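Local coordinates for CdiI immunity protein (Yersinia kristensenii ATCC 33638, PDB 5E3E) that binds the toxic C-terminal region of its cognate CdiA, an RNase A-superfamily toxin, and so probably protects the cell from it, at residues 67-70 and 71-75. Sequence-based numbering, arbitrary orientation.
Sequences DILL and NKLDC
The carboxylate of D67 is shared between two residues one turn further along the helix. D67 OD1 takes a short, nearly straight hydrogen bond from N71 ND2 (2.7 Å, 169°) through its anti lone pair; D67 OD1 lies close to the amide plane of N71, although carboxylate and amide are turned 61° apart. D67 OD2 forms a salt bridge with K72 NZ at 3.6 Å. With CG of D67 anti to the backbone N (chi1 -172°), the carboxylate swings forward to meet both partners.

In the backbone behind this pair the helix widens as it ends. D67 O accepts from both N71 N and K72 N, so the regular i to i+4 pattern gives way to a pi-type turn. L73 N then hydrogen-bonds I68 O, five residues back (2.7 Å), almost in line with the carbonyl, while K72 N makes only a weak bond to the same oxygen. D74, the first residue to leave helical phi/psi, has positive phi; D74 CA makes a CA-H...O contact with L70 O (3.2 Å), and a hydrogen bond from C75 N to L69 O (3.0 Å) spans six residues. On the apolar side, L73 CD1 lies 4.0 Å from both I68 CG2 and L69 CD2: the I68 and L73 side chains run side by side, pointing the same way, while L69 crosses L73 at a slant.

R15 of helix 8-17 hydrogen-bonds the carbonyl oxygens of K72 and L73 at this C-terminal end. D74 forms salt bridges with K26 and R92 of the toxin chain, and the same toxin K26 hydrogen-bonds C75 O, placing the helix end at the toxin interface. Within the all-helical immunity protein, L73 packs on helices 3-6 and 8-17, while L69 and C75 face helix 86-96.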
loop_
_atom_site.group_PDB
_atom_site.type_symbol
_atom_site.label_atom_id
_atom_site.label_comp_id
_atom_site.label_asym_id
_atom_site.label_seq_id
_atom_site.Cartn_x
_atom_site.Cartn_y
_atom_site.Cartn_z
ATOM N N ASP A 67 -8.890 -12.851 1.275
ATOM C CA ASP A 67 -7.845 -13.002 0.254
ATOM C C ASP A 67 -7.880 -11.830 -0.722
ATOM O O ASP A 67 -6.843 -11.304 -1.101
ATOM C CB ASP A 67 -8.081 -14.300 -0.523
ATOM C CG ASP A 67 -6.972 -14.632 -1.446
ATOM O OD1 ASP A 67 -5.811 -14.532 -1.034
ATOM O OD2 ASP A 67 -7.272 -15.091 -2.578
ATOM N N ILE A 68 -9.076 -11.362 -1.061
ATOM C CA ILE A 68 -9.198 -10.220 -1.946
ATOM C C ILE A 68 -8.565 -8.967 -1.321
ATOM O O ILE A 68 -7.772 -8.274 -1.964
ATOM C CB ILE A 68 -10.682 -9.957 -2.291
ATOM C CG1 ILE A 68 -11.181 -11.047 -3.291
ATOM C CG2 ILE A 68 -10.885 -8.593 -2.900
ATOM C CD1 ILE A 68 -12.666 -11.265 -3.297
ATOM N N LEU A 69 -8.950 -8.671 -0.093
ATOM C CA LEU A 69 -8.466 -7.424 0.560
ATOM C C LEU A 69 -6.980 -7.443 0.883
ATOM O O LEU A 69 -6.265 -6.487 0.572
ATOM C CB LEU A 69 -9.273 -7.086 1.804
ATOM C CG LEU A 69 -10.785 -6.956 1.612
ATOM C CD1 LEU A 69 -11.447 -6.620 2.939
ATOM C CD2 LEU A 69 -11.143 -5.891 0.598
ATOM N N LEU A 70 -6.528 -8.521 1.512
ATOM C CA LEU A 70 -5.140 -8.655 1.949
ATOM C C LEU A 70 -4.151 -9.009 0.861
ATOM O O LEU A 70 -3.059 -8.467 0.860
ATOM C CB LEU A 70 -5.045 -9.662 3.103
ATOM C CG LEU A 70 -5.630 -9.243 4.441
ATOM C CD1 LEU A 70 -5.403 -10.345 5.454
ATOM C CD2 LEU A 70 -5.060 -7.936 4.999
ATOM N N ASN A 71 -4.493 -9.930 -0.032
ATOM C CA ASN A 71 -3.548 -10.429 -1.011
ATOM C C ASN A 71 -3.698 -9.892 -2.417
ATOM O O ASN A 71 -2.704 -9.521 -3.030
ATOM C CB ASN A 71 -3.582 -11.945 -1.009
ATOM C CG ASN A 71 -3.288 -12.503 0.370
ATOM O OD1 ASN A 71 -2.392 -12.004 1.064
ATOM N ND2 ASN A 71 -4.106 -13.452 0.826
ATOM N N LYS A 72 -4.924 -9.762 -2.908
ATOM C CA LYS A 72 -5.121 -9.292 -4.278
ATOM C C LYS A 72 -5.053 -7.776 -4.334
ATOM O O LYS A 72 -4.219 -7.220 -5.041
ATOM C CB LYS A 72 -6.437 -9.823 -4.842
ATOM C CG LYS A 72 -6.491 -11.341 -4.823
ATOM C CD LYS A 72 -7.713 -11.921 -5.513
ATOM C CE LYS A 72 -7.612 -13.427 -5.634
ATOM N NZ LYS A 72 -8.955 -14.071 -5.569
ATOM N N LEU A 73 -5.875 -7.110 -3.539
ATOM C CA LEU A 73 -5.760 -5.631 -3.414
ATOM C C LEU A 73 -4.535 -5.194 -2.582
ATOM O O LEU A 73 -4.099 -4.066 -2.669
ATOM C CB LEU A 73 -7.052 -5.036 -2.851
ATOM C CG LEU A 73 -8.321 -5.290 -3.668
ATOM C CD1 LEU A 73 -9.545 -4.777 -2.950
ATOM C CD2 LEU A 73 -8.278 -4.627 -5.035
ATOM N N ASP A 74 -3.980 -6.135 -1.807
ATOM C CA ASP A 74 -2.686 -6.010 -1.149
ATOM C C ASP A 74 -2.626 -4.985 -0.025
ATOM O O ASP A 74 -1.603 -4.274 0.097
ATOM C CB ASP A 74 -1.565 -5.727 -2.130
ATOM C CG ASP A 74 -0.185 -6.148 -1.570
ATOM O OD1 ASP A 74 -0.118 -7.131 -0.771
ATOM O OD2 ASP A 74 0.847 -5.488 -1.911
ATOM N N CYS A 75 -3.681 -4.934 0.790
ATOM C CA CYS A 75 -3.693 -4.134 2.030
ATOM C C CYS A 75 -2.557 -4.580 2.968
ATOM O O CYS A 75 -2.394 -5.778 3.184
ATOM C CB CYS A 75 -5.018 -4.345 2.753
ATOM S SG CYS A 75 -5.234 -3.331 4.234
#